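Local atomic coordinates of alkaline phosphatase (Thermus thermophilus, PDB entry 7KWD), a protein that probably removes phosphate groups from phosphorylated compounds as a homodimeric alkaline phosphatase that uses zinc and magnesium ions. Residues L353-K366 with L377-R390. Sequence-based numbering, arbitrary orientation.
Sequences LRVLGQAPEASQVK and LEDAEAERVVRAIR
Val365 packs into the face of helix 379-391 formed by Ala382, Val385 and Val386. Its two methyls divide the work. Val365 CG1 stands anti to the backbone N (chi1 165°) and lies 3.8 Å from Ala382 CB, with Val385 CB and Leu377 CD1 also against it. CG2 faces the methyls of Val385 and Val386. Ala362 brings helix 362-373 in close: Ala362 CA is 5.3 Å from Ala382 CA, and the axes of the short segments 362-366 and 379-390 cross at 107°. Val386 CG2 sits 3.6 Å from Ala362 N, at the first turn of that helix. Further along, Ile389 fills the bend between helices 349-356 and 362-373. Ile389 CD1 lies 3.7 Å from Leu353 CD1, and its CG2 meets Pro360 CD. Met409 of helix 406-412 touches both Leu353 and Val385.

The two ends are more polar and open to solvent, with Gln358, Ala359 and Arg390 exposed at one and Asp379 at the other. Arg390 slides past Pro360, and its guanidinium edge comes to Ala359 CA in plane. Arg390 NE is buried there without a partner. At the other end, Lys366 extends past Leu377 O, and its chain bends at chi3 (-37°) to place Lys366 NZ 2.6 Å from Asp379 OD2 in a salt bridge. A methionine in place of Lys366 would probably leave Asp379 without its ionic mate across the contact. A water bridges Lys366 O and Leu377 N, accepting from Leu377 N at 2.9 Å.

The consecutive helices 362-373 and 379-391, joined by a short loop, thus pack crosswise at the periphery of the alkaline phosphatase fold. Small and branched apolar side chains set the close helix packing, while one salt bridge and one water link the polar end.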
loop_
_atom_site.group_PDB
_atom_site.type_symbol
_atom_site.label_atom_id
_atom_site.label_comp_id
_atom_site.label_asym_id
_atom_site.label_seq_id
_atom_site.Cartn_x
_atom_site.Cartn_y
_atom_site.Cartn_z
ATOM N N LEU A 353 -4.722 -27.457 -5.563
ATOM C CA LEU A 353 -4.006 -28.397 -4.708
ATOM C C LEU A 353 -4.918 -29.550 -4.300
ATOM O O LEU A 353 -4.510 -30.715 -4.281
ATOM C CB LEU A 353 -3.478 -27.680 -3.481
ATOM C CG LEU A 353 -2.006 -27.310 -3.373
ATOM C CD1 LEU A 353 -1.233 -27.469 -4.662
ATOM C CD2 LEU A 353 -1.837 -25.866 -2.849
ATOM N N ARG A 354 -6.166 -29.247 -3.982
ATOM C CA ARG A 354 -7.107 -30.301 -3.627
ATOM C C ARG A 354 -7.280 -31.273 -4.789
ATOM O O ARG A 354 -7.184 -32.488 -4.618
ATOM C CB ARG A 354 -8.411 -29.634 -3.213
ATOM C CG ARG A 354 -9.422 -30.453 -2.504
ATOM C CD ARG A 354 -10.614 -29.541 -2.198
ATOM N NE ARG A 354 -10.286 -28.523 -1.192
ATOM C CZ ARG A 354 -10.683 -27.241 -1.207
ATOM N NH1 ARG A 354 -11.440 -26.735 -2.202
ATOM N NH2 ARG A 354 -10.308 -26.454 -0.198
ATOM N N VAL A 355 -7.466 -30.741 -5.995
ATOM C CA VAL A 355 -7.653 -31.559 -7.187
ATOM C C VAL A 355 -6.433 -32.432 -7.452
ATOM O O VAL A 355 -6.548 -33.596 -7.856
ATOM C CB VAL A 355 -7.932 -30.651 -8.404
ATOM C CG1 VAL A 355 -7.498 -31.371 -9.670
ATOM C CG2 VAL A 355 -9.357 -30.223 -8.451
ATOM N N LEU A 356 -5.250 -31.851 -7.293
ATOM C CA LEU A 356 -4.003 -32.520 -7.622
ATOM C C LEU A 356 -3.657 -33.640 -6.648
ATOM O O LEU A 356 -2.935 -34.578 -7.015
ATOM C CB LEU A 356 -2.887 -31.490 -7.624
ATOM C CG LEU A 356 -2.846 -30.558 -8.833
ATOM C CD1 LEU A 356 -1.799 -29.482 -8.582
ATOM C CD2 LEU A 356 -2.546 -31.341 -10.113
ATOM N N GLY A 357 -4.115 -33.546 -5.410
ATOM C CA GLY A 357 -3.809 -34.583 -4.465
ATOM C C GLY A 357 -2.332 -34.613 -4.127
ATOM O O GLY A 357 -1.537 -33.783 -4.567
ATOM N N GLN A 358 -1.968 -35.638 -3.353
ATOM C CA GLN A 358 -0.693 -35.668 -2.648
ATOM C C GLN A 358 0.482 -36.156 -3.487
ATOM O O GLN A 358 1.637 -35.973 -3.080
ATOM C CB GLN A 358 -0.838 -36.539 -1.398
ATOM C CG GLN A 358 -0.909 -35.745 -0.099
ATOM C CD GLN A 358 -0.698 -36.617 1.127
ATOM O OE1 GLN A 358 0.232 -37.433 1.177
ATOM N NE2 GLN A 358 -1.562 -36.452 2.124
ATOM N N ALA A 359 0.244 -36.745 -4.650
ATOM C CA ALA A 359 1.332 -37.221 -5.506
ATOM C C ALA A 359 0.959 -36.965 -6.957
ATOM O O ALA A 359 0.780 -37.891 -7.749
ATOM C CB ALA A 359 1.612 -38.700 -5.253
ATOM N N PRO A 360 0.803 -35.699 -7.324
ATOM C CA PRO A 360 0.526 -35.372 -8.722
ATOM C C PRO A 360 1.763 -35.549 -9.576
ATOM O O PRO A 360 2.905 -35.452 -9.116
ATOM C CB PRO A 360 0.116 -33.896 -8.662
ATOM C CG PRO A 360 0.967 -33.368 -7.539
ATOM C CD PRO A 360 0.967 -34.484 -6.500
ATOM N N GLU A 361 1.506 -35.776 -10.857
ATOM C CA GLU A 361 2.528 -35.815 -11.887
ATOM C C GLU A 361 2.614 -34.454 -12.562
ATOM O O GLU A 361 1.617 -33.747 -12.695
ATOM C CB GLU A 361 2.196 -36.897 -12.917
ATOM C CG GLU A 361 3.402 -37.445 -13.658
ATOM C CD GLU A 361 4.080 -38.594 -12.916
ATOM O OE1 GLU A 361 3.893 -38.701 -11.681
ATOM O OE2 GLU A 361 4.801 -39.383 -13.567
ATOM N N ALA A 362 3.816 -34.100 -12.998
ATOM C CA ALA A 362 4.034 -32.864 -13.735
ATOM C C ALA A 362 2.985 -32.628 -14.807
ATOM O O ALA A 362 2.512 -31.508 -15.010
ATOM C CB ALA A 362 5.416 -32.880 -14.390
ATOM N N SER A 363 2.623 -33.676 -15.517
ATOM C CA SER A 363 1.627 -33.506 -16.557
ATOM C C SER A 363 0.283 -33.104 -15.965
ATOM O O SER A 363 -0.497 -32.409 -16.618
ATOM C CB SER A 363 1.507 -34.799 -17.352
ATOM O OG SER A 363 0.593 -35.683 -16.740
ATOM N N GLN A 364 -0.016 -33.542 -14.742
ATOM C CA GLN A 364 -1.299 -33.203 -14.130
ATOM C C GLN A 364 -1.296 -31.763 -13.626
ATOM O O GLN A 364 -2.282 -31.039 -13.810
ATOM C CB GLN A 364 -1.610 -34.179 -12.992
ATOM C CG GLN A 364 -1.580 -35.645 -13.443
ATOM C CD GLN A 364 -1.707 -36.618 -12.299
ATOM O OE1 GLN A 364 -0.825 -36.705 -11.434
ATOM N NE2 GLN A 364 -2.812 -37.354 -12.280
ATOM N N VAL A 365 -0.194 -31.348 -12.993
ATOM C CA VAL A 365 0.038 -29.945 -12.655
ATOM C C VAL A 365 -0.199 -29.066 -13.876
ATOM O O VAL A 365 -1.031 -28.144 -13.867
ATOM C CB VAL A 365 1.466 -29.769 -12.108
ATOM C CG1 VAL A 365 1.899 -28.279 -12.095
ATOM C CG2 VAL A 365 1.569 -30.423 -10.720
ATOM N N LYS A 366 0.537 -29.351 -14.948
ATOM C CA LYS A 366 0.435 -28.564 -16.168
ATOM C C LYS A 366 -1.010 -28.447 -16.623
ATOM O O LYS A 366 -1.464 -27.365 -17.017
ATOM C CB LYS A 366 1.332 -29.198 -17.238
ATOM C CG LYS A 366 1.413 -28.452 -18.542
ATOM C CD LYS A 366 2.559 -28.966 -19.462
ATOM C CE LYS A 366 3.815 -29.381 -18.694
ATOM N NZ LYS A 366 5.057 -29.358 -19.512
ATOM N N LEU A 377 2.396 -23.859 -18.505
ATOM C CA LEU A 377 3.655 -23.986 -17.796
ATOM C C LEU A 377 4.705 -24.722 -18.621
ATOM O O LEU A 377 4.401 -25.671 -19.347
ATOM C CB LEU A 377 3.428 -24.744 -16.490
ATOM C CG LEU A 377 2.858 -23.963 -15.307
ATOM C CD1 LEU A 377 2.744 -24.912 -14.103
ATOM C CD2 LEU A 377 3.718 -22.766 -14.967
ATOM N N GLU A 378 5.948 -24.287 -18.477
ATOM C CA GLU A 378 7.083 -25.050 -18.935
ATOM C C GLU A 378 7.293 -26.267 -18.037
ATOM O O GLU A 378 6.886 -26.291 -16.868
ATOM C CB GLU A 378 8.344 -24.185 -18.921
ATOM C CG GLU A 378 8.374 -23.049 -19.930
ATOM C CD GLU A 378 9.569 -22.130 -19.714
ATOM O OE1 GLU A 378 10.613 -22.635 -19.251
ATOM O OE2 GLU A 378 9.472 -20.908 -19.998
ATOM N N ASP A 379 7.981 -27.276 -18.598
ATOM C CA ASP A 379 8.337 -28.467 -17.834
ATOM C C ASP A 379 9.000 -28.105 -16.510
ATOM O O ASP A 379 8.616 -28.608 -15.454
ATOM C CB ASP A 379 9.282 -29.369 -18.637
ATOM C CG ASP A 379 8.707 -29.785 -19.965
ATOM O OD1 ASP A 379 9.490 -29.904 -20.927
ATOM O OD2 ASP A 379 7.481 -30.004 -20.043
ATOM N N ALA A 380 10.028 -27.255 -16.545
ATOM C CA ALA A 380 10.747 -26.991 -15.305
ATOM C C ALA A 380 9.854 -26.324 -14.263
ATOM O O ALA A 380 10.134 -26.419 -13.059
ATOM C CB ALA A 380 11.975 -26.117 -15.557
ATOM N N GLU A 381 8.811 -25.620 -14.707
ATOM C CA GLU A 381 7.928 -24.929 -13.772
ATOM C C GLU A 381 6.981 -25.927 -13.128
ATOM O O GLU A 381 6.811 -25.933 -11.906
ATOM C CB GLU A 381 7.173 -23.810 -14.500
ATOM C CG GLU A 381 8.099 -22.675 -15.010
ATOM C CD GLU A 381 7.381 -21.695 -15.912
ATOM O OE1 GLU A 381 6.473 -22.139 -16.651
ATOM O OE2 GLU A 381 7.732 -20.487 -15.890
ATOM N N ALA A 382 6.393 -26.813 -13.933
ATOM C CA ALA A 382 5.534 -27.835 -13.358
ATOM C C ALA A 382 6.316 -28.718 -12.397
ATOM O O ALA A 382 5.797 -29.101 -11.339
ATOM C CB ALA A 382 4.882 -28.669 -14.454
ATOM N N GLU A 383 7.583 -29.014 -12.725
ATOM C CA GLU A 383 8.377 -29.872 -11.849
ATOM C C GLU A 383 8.613 -29.201 -10.508
ATOM O O GLU A 383 8.626 -29.862 -9.465
ATOM C CB GLU A 383 9.726 -30.248 -12.476
ATOM C CG GLU A 383 9.642 -30.834 -13.897
ATOM C CD GLU A 383 9.454 -32.361 -13.967
ATOM O OE1 GLU A 383 8.636 -32.943 -13.205
ATOM O OE2 GLU A 383 10.117 -32.974 -14.833
ATOM N N ARG A 384 8.831 -27.884 -10.515
ATOM C CA ARG A 384 8.983 -27.178 -9.250
ATOM C C ARG A 384 7.743 -27.356 -8.389
ATOM O O ARG A 384 7.839 -27.572 -7.177
ATOM C CB ARG A 384 9.236 -25.701 -9.504
ATOM C CG ARG A 384 10.631 -25.340 -9.979
ATOM C CD ARG A 384 10.706 -23.826 -9.986
ATOM N NE ARG A 384 11.709 -23.238 -10.866
ATOM C CZ ARG A 384 13.011 -23.406 -10.711
ATOM N NH1 ARG A 384 13.456 -24.172 -9.719
ATOM N NH2 ARG A 384 13.862 -22.802 -11.531
ATOM N N VAL A 385 6.568 -27.259 -9.004
ATOM C CA VAL A 385 5.330 -27.464 -8.264
ATOM C C VAL A 385 5.275 -28.882 -7.709
ATOM O O VAL A 385 4.836 -29.102 -6.573
ATOM C CB VAL A 385 4.117 -27.167 -9.166
ATOM C CG1 VAL A 385 2.840 -27.480 -8.437
ATOM C CG2 VAL A 385 4.095 -25.708 -9.638
ATOM N N VAL A 386 5.669 -29.875 -8.516
ATOM C CA VAL A 386 5.654 -31.254 -8.031
ATOM C C VAL A 386 6.571 -31.385 -6.824
ATOM O O VAL A 386 6.195 -31.955 -5.786
ATOM C CB VAL A 386 6.052 -32.232 -9.152
ATOM C CG1 VAL A 386 6.139 -33.669 -8.602
ATOM C CG2 VAL A 386 5.055 -32.153 -10.296
ATOM N N ARG A 387 7.773 -30.814 -6.922
ATOM C CA ARG A 387 8.714 -30.926 -5.817
ATOM C C ARG A 387 8.177 -30.240 -4.575
ATOM O O ARG A 387 8.336 -30.733 -3.453
ATOM C CB ARG A 387 10.051 -30.326 -6.222
ATOM C CG ARG A 387 10.730 -31.151 -7.286
ATOM C CD ARG A 387 12.025 -30.556 -7.818
ATOM N NE ARG A 387 13.129 -30.486 -6.849
ATOM C CZ ARG A 387 13.591 -31.486 -6.088
ATOM N NH1 ARG A 387 13.047 -32.693 -6.124
ATOM N NH2 ARG A 387 14.621 -31.272 -5.270
ATOM N N ALA A 388 7.551 -29.087 -4.745
ATOM C CA ALA A 388 7.058 -28.379 -3.577
ATOM C C ALA A 388 5.959 -29.180 -2.897
ATOM O O ALA A 388 5.947 -29.302 -1.668
ATOM C CB ALA A 388 6.578 -26.986 -3.990
ATOM N N ILE A 389 5.050 -29.763 -3.679
ATOM C CA ILE A 389 3.963 -30.549 -3.103
ATOM C C ILE A 389 4.486 -31.846 -2.500
ATOM O O ILE A 389 4.047 -32.266 -1.424
ATOM C CB ILE A 389 2.901 -30.865 -4.175
ATOM C CG1 ILE A 389 2.134 -29.606 -4.601
ATOM C CG2 ILE A 389 1.915 -31.893 -3.650
ATOM C CD1 ILE A 389 1.448 -29.700 -5.997
ATOM N N ARG A 390 5.378 -32.533 -3.206
ATOM C CA ARG A 390 5.734 -33.898 -2.836
ATOM C C ARG A 390 6.941 -33.970 -1.917
ATOM O O ARG A 390 6.965 -34.818 -1.020
ATOM C CB ARG A 390 5.974 -34.721 -4.097
ATOM C CG ARG A 390 4.665 -35.097 -4.806
ATOM C CD ARG A 390 4.900 -35.839 -6.118
ATOM N NE ARG A 390 4.602 -37.254 -5.950
ATOM C CZ ARG A 390 5.516 -38.221 -5.951
ATOM N NH1 ARG A 390 6.802 -37.943 -6.135
ATOM N NH2 ARG A 390 5.136 -39.472 -5.772
HETATM O O HOH W 1 0.050 -25.481 -18.015
#